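Local coordinates for protein SVS_variant_AS1 (Streptomyces sp. CWA1, PDB 6TJA) that is an ancestrally reconstructed, engineered variant of a bacterial class I terpene cyclase, probably cyclising geranylgeranyl diphosphate to the diterpene spiroviolene with loss of diphosphate, at residues V33-R38 and T76-Y81; I52-A57 and W82-D87; E45-W50 and G123-P128; A61-T66 and A193-A198. One frame throughout, in Å; residues are numbered along the deposited sequence.

How the interactions relate
Interactions 1 and 2 use consecutive turns of helix 70-91, with centres 8 Å apart, and meet where Y81 lies beside T54 and S56. Interaction 1 is buried and wholly apolar, a methyl over each of two aromatic rings. Interaction 2 is partly buried and sets two hydroxyl-bearing residues against a phenyl ring. Interaction 3 lies at the surface, where a carboxylate and a guanidinium form a salt bridge whose hydrogen bond is weak, between helix 45-52 and the entry to helix 126-140. Interaction 4 is buried again and apolar, joining a loop to the short helix 195-199; M194 connects it to interaction 1 through T76, F79 and V80.

Interaction 1: V33-R38 and T76-Y81; sequences VEWIRR and TSLFVY
L78 brings its CD1 methyl squarely over the five-membered ring of W35, 3.5 Å from the ring centroid and only 1° off its normal. The second branch of the leucine reaches to a corner of the indole, where L78 CD2 hangs at the rim, 3.6 Å from W35 CE3, while CD1 alone sits over a ring. The next residue, I36, places CD1 above the phenol of Y81, about one turn beyond L78 on helix 70-91, 3.7 Å from that ring's centroid and displaced toward CD1 of the tyrosine, a second CH-pi contact. Both pairs follow from torsions: W35 has CG anti to its backbone N (chi1 175°), which swings the indole out from helix 25-38, while I36 is extended through chi2 (173°), carrying its terminal methyl across to Y81.

Further out, W35 NE1 donates to D132 on helix 126-140, whose A129 and R136 also touch the indole, and I133 packs on L78. The phenol oxygen of Y81 has a weak bond from A57 N. Replacing W35 with a leucine would probably deprive D132 of its indole donor and leave L78 CD1 without the flat surface it rests on. Helices 25-38 and 70-91 of the all-helical terpene cyclase fold thus meet here through dispersion and CH-pi forces, while the polar groups of W35 and Y81 find their partners in other elements.

Interaction 2: I52-A57 and W82-D87; sequences IATHSA and WLFAFD
S56 directs its hydroxyl at the rim of the F84 ring: OG lies close to the ring plane, 3.1 Å from F84 CD2 and 3.3 Å from F84 CE2. This is the tight part of the contact, a polar oxygen set against the slightly positive C-H edge of a phenyl, where the electron-rich face would suit it less. The oxygen does not rely on that edge for a partner, since S56 OG donates to T54 OG1 at 2.7 Å. T54 OG1 in turn bonds to V51 O, so the hydroxyls form a short relay back to the end of helix 45-52. T54 CB comes obliquely to the same ring, neither over its face nor at its edge, 3.6 Å from F84 CD2. With OG1 between the backbone N and carbonyl carbon (chi1 63°), T54 turns its methyl toward helix 70-91, and CG2 packs 3.8 Å from F84 CB. A beta-branched threonine suits the place because it offers hydroxyl and methyl at once.

The segment 52-57 is the tight connection between two short helices: I52 to H55 form a type I turn, and H55, with positive phi (51°), ends one helix and holds the N-cap position of the next, 56-61. W308 NE1 holds the turn's backbone by a hydrogen bond to T54 O. In the class I terpene cyclase fold these elements line up against helix 70-91, whose end carries the aspartate-rich sequence beginning at D87.

The other side is looser. H55 is exposed and its CB points away from F84, its side chain touching E29 of helix 25-38.

Interaction 3: E45-W50 and G123-P128; sequences EEERAW and GDRFVP
E47 and R125 are joined by one salt bridge, from R125 NH2 to E47 OE2 at 3.3 Å. It is weak as a hydrogen bond: the N-H...O angle is 137°, and the carboxylate and guanidinium planes are turned 45° against each other, so the groups do not pair side by side. Both chains run extended to reach this point, for E47 CA and R125 CA are 12.7 Å apart. E47 OE2 also has a weak bond from A43 N. The firmer hold on the arginine is at NE, which donates to M41 O, and F126 CE2 lies over one guanidinium face. R90 NH2 comes near R125 NH1, a like charge that the carboxylate of E47 may help to offset. With an alanine in place of E47, R125 NH2 would probably be left without its acidic mate and the guanidinium freer to turn.

Within helix 45-52 itself, R48 NE makes a salt bridge with E45 OE1, an almost straight bond (177°). D124 OD1 accepts from F126 N at 3.2 Å and forms a salt bridge with R90 NH1. That aspartate closes an Asx turn, the capping arrangement often found where a chain enters a helix, here helix 126-140.

Interaction 4: A61-T66 and A193-A198; sequences ARFAPT and AMLEIA
L195, A64 and F63 carry this buried contact between the loop that follows helix 56-61 and the short helix 195-199. The latter belongs to a run of brief, interrupted helices in the all-helical terpene cyclase fold, consistent with the broken helix G of class I enzymes. L195 contributes the largest share of buried surface: its CB does not point at the loop, but with CG anti to the carbonyl carbon (chi1 -75°) the end of the chain swings across, and CD2 comes 3.9 Å from F63 CB, near the plane and edge of the phenyl ring. A branched leucine serves well here, because one methyl can reach over while the backbone stays on its own course. The ring of F63 itself belongs to an aromatic cluster with F59, F60 and F192.

The backbones approach to 6.5 Å between A64 CA and L195 CA. Small residues suit the close approach of A64 and A198, where A64 CB meets A198 CB at 3.9 Å; larger ones would probably crowd it. A diethylene glycol molecule, probably from the crystallisation liquor, lies close to the A64 side chain. Tightest of all is L195 CD2 against the backbone oxygen F63 O, at 3.3 Å.

Interaction 1: V33-R38 and T76-Y81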
# COMPACT_ATOMS: atom_id res chain seq x y z
N VAL A 33 16.90 1.33 -23.97
CA VAL A 33 18.23 0.79 -23.93
C VAL A 33 19.22 1.87 -23.58
O VAL A 33 20.11 1.61 -22.83
CB VAL A 33 18.60 0.13 -25.25
CG1 VAL A 33 20.06 -0.22 -25.25
CG2 VAL A 33 17.78 -1.11 -25.45
N GLU A 34 19.05 3.07 -24.07
CA GLU A 34 19.99 4.10 -23.69
C GLU A 34 19.82 4.53 -22.25
O GLU A 34 20.77 4.72 -21.58
CB GLU A 34 20.17 5.27 -24.68
CG GLU A 34 18.97 5.92 -25.30
CD GLU A 34 19.18 6.43 -26.74
OE1 GLU A 34 20.08 5.95 -27.46
OE2 GLU A 34 18.43 7.31 -27.17
N TRP A 35 18.59 4.67 -21.80
CA TRP A 35 18.31 5.02 -20.37
C TRP A 35 18.98 4.01 -19.44
O TRP A 35 19.54 4.44 -18.40
CB TRP A 35 16.82 5.09 -20.08
CG TRP A 35 16.45 5.32 -18.65
CD1 TRP A 35 16.20 6.53 -18.06
CD2 TRP A 35 16.23 4.33 -17.64
NE1 TRP A 35 15.84 6.34 -16.75
CE2 TRP A 35 15.85 5.00 -16.47
CE3 TRP A 35 16.26 2.93 -17.63
CZ2 TRP A 35 15.55 4.33 -15.29
CZ3 TRP A 35 15.93 2.26 -16.47
CH2 TRP A 35 15.59 2.95 -15.31
N ILE A 36 18.85 2.72 -19.78
CA ILE A 36 19.36 1.57 -18.97
C ILE A 36 20.87 1.74 -18.79
O ILE A 36 21.31 1.61 -17.64
CB ILE A 36 19.01 0.21 -19.61
CG1 ILE A 36 17.51 -0.07 -19.56
CG2 ILE A 36 19.79 -0.91 -18.96
CD1 ILE A 36 17.10 -1.31 -20.33
N ARG A 37 21.61 2.02 -19.87
CA ARG A 37 23.09 2.20 -19.87
C ARG A 37 23.48 3.38 -18.97
O ARG A 37 24.46 3.25 -18.22
CB ARG A 37 23.61 2.33 -21.31
CG ARG A 37 23.30 1.10 -22.16
CD ARG A 37 24.08 0.89 -23.45
NE ARG A 37 24.42 -0.53 -23.46
CZ ARG A 37 24.10 -1.43 -24.39
NH1 ARG A 37 23.45 -1.08 -25.49
NH2 ARG A 37 24.47 -2.69 -24.20
N ARG A 38 22.70 4.46 -18.97
CA ARG A 38 22.97 5.68 -18.17
C ARG A 38 22.39 5.59 -16.75
O ARG A 38 22.72 6.46 -15.94
CB ARG A 38 22.38 6.89 -18.90
CG ARG A 38 23.13 7.27 -20.16
CD ARG A 38 22.32 8.14 -21.12
NE ARG A 38 23.10 8.51 -22.30
CZ ARG A 38 23.43 7.69 -23.30
NH1 ARG A 38 23.06 6.42 -23.32
NH2 ARG A 38 24.14 8.17 -24.31
N THR A 76 6.66 4.20 -18.59
CA THR A 76 6.03 2.97 -18.04
C THR A 76 6.90 1.77 -18.43
O THR A 76 7.16 0.94 -17.55
CB THR A 76 4.57 2.88 -18.48
OG1 THR A 76 4.56 2.90 -19.90
CG2 THR A 76 3.74 4.02 -17.93
N SER A 77 7.42 1.70 -19.66
CA SER A 77 8.35 0.61 -20.08
C SER A 77 9.59 0.58 -19.18
O SER A 77 10.00 -0.49 -18.78
CB SER A 77 8.71 0.72 -21.53
OG SER A 77 7.61 0.36 -22.35
N LEU A 78 10.18 1.73 -18.83
CA LEU A 78 11.36 1.78 -17.91
C LEU A 78 11.04 1.06 -16.60
O LEU A 78 11.88 0.26 -16.13
CB LEU A 78 11.74 3.24 -17.67
CG LEU A 78 12.24 3.99 -18.90
CD1 LEU A 78 12.78 5.35 -18.50
CD2 LEU A 78 13.31 3.20 -19.62
N PHE A 79 9.89 1.33 -15.99
CA PHE A 79 9.55 0.68 -14.70
C PHE A 79 9.49 -0.83 -14.90
O PHE A 79 9.72 -1.54 -13.94
CB PHE A 79 8.23 1.12 -14.08
CG PHE A 79 7.93 0.34 -12.83
CD1 PHE A 79 8.66 0.58 -11.66
CD2 PHE A 79 6.97 -0.65 -12.81
CE1 PHE A 79 8.39 -0.12 -10.50
CE2 PHE A 79 6.77 -1.41 -11.67
CZ PHE A 79 7.48 -1.15 -10.51
N VAL A 80 9.12 -1.31 -16.08
CA VAL A 80 9.06 -2.80 -16.28
C VAL A 80 10.50 -3.34 -16.27
O VAL A 80 10.69 -4.44 -15.67
CB VAL A 80 8.30 -3.25 -17.53
CG1 VAL A 80 8.43 -4.76 -17.72
CG2 VAL A 80 6.84 -2.84 -17.45
N TYR A 81 11.46 -2.62 -16.88
CA TYR A 81 12.90 -2.99 -16.82
C TYR A 81 13.35 -3.01 -15.35
O TYR A 81 13.96 -4.01 -14.86
CB TYR A 81 13.77 -2.05 -17.66
CG TYR A 81 13.70 -2.27 -19.15
CD1 TYR A 81 14.32 -3.36 -19.74
CD2 TYR A 81 13.00 -1.41 -19.98
CE1 TYR A 81 14.26 -3.58 -21.11
CE2 TYR A 81 12.96 -1.60 -21.35
CZ TYR A 81 13.58 -2.70 -21.91
OH TYR A 81 13.48 -2.91 -23.24

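Interaction 2: I52-A57 and W82-D87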
# COMPACT_ATOMS: atom_id res chain seq x y z
N ILE A 52 18.40 -5.61 -20.70
CA ILE A 52 18.05 -5.34 -22.13
C ILE A 52 17.29 -6.57 -22.68
O ILE A 52 16.21 -6.40 -23.27
CB ILE A 52 19.33 -4.98 -22.90
CG1 ILE A 52 19.79 -3.57 -22.53
CG2 ILE A 52 19.16 -5.13 -24.41
CD1 ILE A 52 21.17 -3.24 -23.04
N ALA A 53 17.80 -7.76 -22.40
CA ALA A 53 17.30 -9.05 -22.92
C ALA A 53 15.93 -9.41 -22.32
O ALA A 53 15.30 -10.35 -22.83
CB ALA A 53 18.33 -10.14 -22.65
N THR A 54 15.46 -8.74 -21.26
CA THR A 54 14.04 -8.90 -20.83
C THR A 54 13.10 -8.45 -21.97
O THR A 54 12.01 -9.01 -22.03
CB THR A 54 13.67 -8.15 -19.55
OG1 THR A 54 13.83 -6.74 -19.75
CG2 THR A 54 14.47 -8.64 -18.36
N HIS A 55 13.53 -7.52 -22.83
CA HIS A 55 12.70 -6.83 -23.86
C HIS A 55 11.45 -6.29 -23.18
O HIS A 55 10.34 -6.65 -23.58
CB HIS A 55 12.30 -7.76 -25.01
CG HIS A 55 13.45 -8.39 -25.71
ND1 HIS A 55 14.17 -7.73 -26.67
CD2 HIS A 55 14.01 -9.61 -25.56
CE1 HIS A 55 15.13 -8.51 -27.11
NE2 HIS A 55 15.06 -9.67 -26.44
N SER A 56 11.63 -5.47 -22.15
CA SER A 56 10.47 -4.97 -21.38
C SER A 56 9.69 -3.95 -22.21
O SER A 56 8.50 -3.78 -21.95
CB SER A 56 10.91 -4.47 -20.05
OG SER A 56 11.42 -5.57 -19.30
N ALA A 57 10.30 -3.32 -23.21
CA ALA A 57 9.60 -2.35 -24.09
C ALA A 57 8.63 -3.11 -24.99
O ALA A 57 7.49 -2.71 -25.11
CB ALA A 57 10.58 -1.51 -24.86
N TRP A 82 13.10 -1.90 -14.68
CA TRP A 82 13.44 -1.68 -13.26
C TRP A 82 12.92 -2.84 -12.43
O TRP A 82 13.68 -3.36 -11.65
CB TRP A 82 12.85 -0.37 -12.75
CG TRP A 82 13.32 -0.06 -11.38
CD1 TRP A 82 14.45 0.62 -11.01
CD2 TRP A 82 12.68 -0.47 -10.17
NE1 TRP A 82 14.52 0.71 -9.65
CE2 TRP A 82 13.47 0.02 -9.11
CE3 TRP A 82 11.51 -1.18 -9.88
CZ2 TRP A 82 13.11 -0.18 -7.78
CZ3 TRP A 82 11.19 -1.41 -8.57
CH2 TRP A 82 11.97 -0.91 -7.53
N LEU A 83 11.66 -3.20 -12.62
CA LEU A 83 10.98 -4.27 -11.86
C LEU A 83 11.72 -5.58 -12.08
O LEU A 83 12.01 -6.24 -11.08
CB LEU A 83 9.52 -4.38 -12.27
CG LEU A 83 8.72 -5.51 -11.62
CD1 LEU A 83 8.25 -5.13 -10.23
CD2 LEU A 83 7.54 -5.86 -12.51
N PHE A 84 12.01 -5.96 -13.32
CA PHE A 84 12.70 -7.25 -13.59
C PHE A 84 14.07 -7.22 -12.89
O PHE A 84 14.45 -8.19 -12.24
CB PHE A 84 12.80 -7.55 -15.09
CG PHE A 84 11.51 -8.00 -15.72
CD1 PHE A 84 10.64 -8.85 -15.05
CD2 PHE A 84 11.15 -7.56 -16.98
CE1 PHE A 84 9.45 -9.25 -15.64
CE2 PHE A 84 9.97 -7.97 -17.58
CZ PHE A 84 9.12 -8.82 -16.91
N ALA A 85 14.76 -6.09 -13.00
CA ALA A 85 16.12 -5.91 -12.45
C ALA A 85 16.06 -5.97 -10.90
O ALA A 85 16.87 -6.70 -10.28
CB ALA A 85 16.68 -4.62 -12.96
N PHE A 86 15.13 -5.25 -10.28
CA PHE A 86 14.99 -5.22 -8.81
C PHE A 86 14.55 -6.61 -8.31
O PHE A 86 15.11 -7.14 -7.33
CB PHE A 86 14.02 -4.11 -8.39
CG PHE A 86 13.89 -3.94 -6.90
CD1 PHE A 86 14.65 -2.98 -6.24
CD2 PHE A 86 13.00 -4.71 -6.17
CE1 PHE A 86 14.52 -2.81 -4.87
CE2 PHE A 86 12.89 -4.54 -4.80
CZ PHE A 86 13.66 -3.61 -4.15
N ASP A 87 13.60 -7.24 -9.00
CA ASP A 87 13.16 -8.60 -8.62
C ASP A 87 14.40 -9.51 -8.60
O ASP A 87 14.60 -10.17 -7.57
CB ASP A 87 12.08 -9.15 -9.54
CG ASP A 87 11.58 -10.50 -9.06
OD1 ASP A 87 11.10 -10.56 -7.90
OD2 ASP A 87 11.70 -11.48 -9.81

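Interaction 3: E45-W50 and G123-P128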
# COMPACT_ATOMS: atom_id res chain seq x y z
N GLU A 45 28.48 -4.98 -17.26
CA GLU A 45 27.98 -5.18 -18.65
C GLU A 45 27.08 -6.43 -18.72
O GLU A 45 26.06 -6.38 -19.41
CB GLU A 45 29.15 -5.27 -19.64
CG GLU A 45 28.73 -5.40 -21.10
CD GLU A 45 27.99 -4.20 -21.69
OE1 GLU A 45 28.05 -3.10 -21.09
OE2 GLU A 45 27.37 -4.37 -22.76
N GLU A 46 27.43 -7.51 -18.03
CA GLU A 46 26.61 -8.75 -18.00
C GLU A 46 25.18 -8.44 -17.50
O GLU A 46 24.23 -9.04 -18.03
CB GLU A 46 27.29 -9.83 -17.15
CG GLU A 46 26.51 -11.14 -17.12
CD GLU A 46 27.14 -12.25 -16.29
OE1 GLU A 46 27.74 -13.19 -16.89
OE2 GLU A 46 27.04 -12.18 -15.05
N GLU A 47 25.03 -7.54 -16.52
CA GLU A 47 23.72 -7.12 -15.93
C GLU A 47 22.93 -6.28 -16.94
O GLU A 47 21.76 -6.61 -17.17
CB GLU A 47 23.91 -6.33 -14.64
CG GLU A 47 24.46 -7.16 -13.49
CD GLU A 47 24.39 -6.45 -12.15
OE1 GLU A 47 25.09 -6.91 -11.22
OE2 GLU A 47 23.64 -5.45 -12.03
N ARG A 48 23.53 -5.22 -17.49
CA ARG A 48 22.96 -4.39 -18.59
C ARG A 48 22.37 -5.30 -19.67
O ARG A 48 21.22 -5.10 -20.06
CB ARG A 48 24.02 -3.47 -19.19
CG ARG A 48 24.17 -2.14 -18.48
CD ARG A 48 25.16 -1.21 -19.16
NE ARG A 48 26.52 -1.65 -18.84
CZ ARG A 48 27.14 -1.43 -17.68
NH1 ARG A 48 26.54 -0.75 -16.72
NH2 ARG A 48 28.37 -1.89 -17.50
N ALA A 49 23.12 -6.27 -20.17
CA ALA A 49 22.67 -7.17 -21.25
C ALA A 49 21.50 -8.03 -20.74
O ALA A 49 20.56 -8.27 -21.52
CB ALA A 49 23.81 -8.03 -21.74
N TRP A 50 21.57 -8.49 -19.48
CA TRP A 50 20.46 -9.27 -18.86
C TRP A 50 19.17 -8.43 -18.89
O TRP A 50 18.14 -8.93 -19.37
CB TRP A 50 20.80 -9.75 -17.44
CG TRP A 50 19.77 -10.70 -16.92
CD1 TRP A 50 19.74 -12.05 -17.08
CD2 TRP A 50 18.56 -10.35 -16.21
NE1 TRP A 50 18.62 -12.58 -16.50
CE2 TRP A 50 17.87 -11.56 -15.96
CE3 TRP A 50 18.00 -9.15 -15.77
CZ2 TRP A 50 16.65 -11.59 -15.28
CZ3 TRP A 50 16.79 -9.17 -15.10
CH2 TRP A 50 16.12 -10.38 -14.87
N GLY A 123 23.48 4.40 -0.86
CA GLY A 123 24.27 3.35 -1.48
C GLY A 123 23.45 2.38 -2.31
O GLY A 123 23.93 1.31 -2.66
N ASP A 124 22.20 2.74 -2.62
CA ASP A 124 21.37 1.87 -3.39
C ASP A 124 21.26 2.29 -4.84
O ASP A 124 20.70 3.31 -5.12
CB ASP A 124 20.06 1.95 -2.77
CG ASP A 124 19.31 0.81 -2.99
OD1 ASP A 124 19.41 0.26 -4.09
OD2 ASP A 124 18.70 0.29 -2.08
N ARG A 125 21.71 1.46 -5.76
CA ARG A 125 21.75 1.90 -7.17
C ARG A 125 20.35 1.78 -7.82
O ARG A 125 20.12 2.42 -8.87
CB ARG A 125 22.81 1.10 -7.92
CG ARG A 125 22.56 -0.40 -7.97
CD ARG A 125 23.61 -1.08 -8.83
NE ARG A 125 23.26 -2.45 -9.19
CZ ARG A 125 23.37 -3.50 -8.39
NH1 ARG A 125 23.80 -3.37 -7.14
NH2 ARG A 125 23.02 -4.70 -8.84
N PHE A 126 19.44 1.00 -7.22
CA PHE A 126 18.05 0.87 -7.72
C PHE A 126 17.28 2.17 -7.45
O PHE A 126 16.36 2.45 -8.22
CB PHE A 126 17.38 -0.38 -7.17
CG PHE A 126 17.84 -1.60 -7.90
CD1 PHE A 126 17.39 -1.87 -9.18
CD2 PHE A 126 18.77 -2.46 -7.33
CE1 PHE A 126 17.88 -2.97 -9.90
CE2 PHE A 126 19.25 -3.57 -8.03
CZ PHE A 126 18.81 -3.81 -9.32
N VAL A 127 17.66 2.95 -6.43
CA VAL A 127 16.79 4.05 -5.93
C VAL A 127 16.81 5.23 -6.91
O VAL A 127 15.73 5.66 -7.31
CB VAL A 127 17.10 4.45 -4.47
CG1 VAL A 127 16.68 5.88 -4.15
CG2 VAL A 127 16.45 3.46 -3.52
N PRO A 128 17.97 5.78 -7.35
CA PRO A 128 17.96 6.92 -8.27
C PRO A 128 17.21 6.61 -9.58
O PRO A 128 16.44 7.44 -10.01
CB PRO A 128 19.45 7.23 -8.53
CG PRO A 128 20.17 6.61 -7.33
CD PRO A 128 19.34 5.39 -6.96

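Interaction 4: A61-T66 and A193-A198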
# COMPACT_ATOMS: atom_id res chain seq x y z
N ALA A 61 4.62 -2.43 -24.52
CA ALA A 61 4.07 -1.97 -25.81
C ALA A 61 2.84 -2.82 -26.20
O ALA A 61 2.01 -2.37 -27.02
CB ALA A 61 5.16 -2.03 -26.87
N ARG A 62 2.75 -4.02 -25.64
CA ARG A 62 1.58 -4.93 -25.77
C ARG A 62 0.46 -4.57 -24.77
O ARG A 62 -0.70 -4.94 -25.04
CB ARG A 62 2.03 -6.37 -25.59
CG ARG A 62 3.03 -6.82 -26.64
CD ARG A 62 3.55 -8.18 -26.21
NE ARG A 62 4.56 -8.69 -27.12
CZ ARG A 62 4.29 -9.30 -28.26
NH1 ARG A 62 3.03 -9.50 -28.63
NH2 ARG A 62 5.27 -9.71 -29.03
N PHE A 63 0.77 -3.88 -23.70
CA PHE A 63 -0.22 -3.47 -22.73
C PHE A 63 -0.92 -2.20 -23.16
O PHE A 63 -2.06 -2.05 -22.94
CB PHE A 63 0.43 -3.24 -21.37
CG PHE A 63 0.64 -4.47 -20.58
CD1 PHE A 63 1.38 -5.50 -21.10
CD2 PHE A 63 0.10 -4.61 -19.34
CE1 PHE A 63 1.57 -6.65 -20.39
CE2 PHE A 63 0.28 -5.75 -18.62
CZ PHE A 63 1.03 -6.77 -19.14
N ALA A 64 -0.20 -1.32 -23.82
CA ALA A 64 -0.72 -0.04 -24.26
C ALA A 64 -0.35 0.19 -25.72
O ALA A 64 0.42 1.06 -26.03
CB ALA A 64 -0.18 1.05 -23.38
N PRO A 65 -0.92 -0.59 -26.60
CA PRO A 65 -0.52 -0.50 -27.99
C PRO A 65 -0.99 0.71 -28.80
O PRO A 65 -0.60 0.78 -29.90
CB PRO A 65 -0.99 -1.81 -28.57
CG PRO A 65 -2.14 -2.19 -27.75
CD PRO A 65 -1.97 -1.58 -26.40
N THR A 66 -1.80 1.61 -28.27
CA THR A 66 -2.24 2.82 -29.02
C THR A 66 -1.89 4.08 -28.22
O THR A 66 -2.39 5.15 -28.58
CB THR A 66 -3.71 2.72 -29.40
OG1 THR A 66 -4.47 2.83 -28.20
CG2 THR A 66 -4.02 1.42 -30.11
N ALA A 193 -1.36 -0.79 -13.09
CA ALA A 193 -1.65 0.59 -12.61
C ALA A 193 -0.92 1.60 -13.50
O ALA A 193 -1.18 2.78 -13.32
CB ALA A 193 -1.25 0.77 -11.15
N MET A 194 -0.00 1.18 -14.38
CA MET A 194 0.66 2.09 -15.36
C MET A 194 -0.14 2.22 -16.67
O MET A 194 0.26 3.05 -17.49
CB MET A 194 2.05 1.59 -15.73
CG MET A 194 3.00 1.54 -14.58
SD MET A 194 4.63 1.31 -15.23
CE MET A 194 4.59 -0.38 -15.81
N LEU A 195 -1.23 1.50 -16.88
CA LEU A 195 -2.02 1.62 -18.10
C LEU A 195 -2.51 3.04 -18.37
O LEU A 195 -2.33 3.56 -19.41
CB LEU A 195 -3.18 0.64 -18.12
CG LEU A 195 -2.96 -0.84 -18.39
CD1 LEU A 195 -4.13 -1.74 -18.07
CD2 LEU A 195 -2.44 -1.12 -19.78
N GLU A 196 -3.11 3.63 -17.36
CA GLU A 196 -3.64 4.96 -17.36
C GLU A 196 -2.59 5.99 -17.68
O GLU A 196 -2.85 6.96 -18.32
CB GLU A 196 -4.07 5.23 -15.94
CG GLU A 196 -5.52 5.31 -15.74
CD GLU A 196 -5.83 6.02 -14.48
OE1 GLU A 196 -5.63 5.47 -13.42
OE2 GLU A 196 -6.30 7.12 -14.57
N ILE A 197 -1.42 5.78 -17.14
CA ILE A 197 -0.24 6.67 -17.29
C ILE A 197 0.25 6.58 -18.74
O ILE A 197 0.57 7.62 -19.32
CB ILE A 197 0.83 6.34 -16.23
CG1 ILE A 197 0.28 6.59 -14.81
CG2 ILE A 197 2.10 7.12 -16.48
CD1 ILE A 197 1.22 6.22 -13.71
N ALA A 198 0.34 5.41 -19.32
CA ALA A 198 0.82 5.29 -20.67
C ALA A 198 -0.12 5.94 -21.68
O ALA A 198 0.27 6.66 -22.53
CB ALA A 198 1.02 3.85 -21.02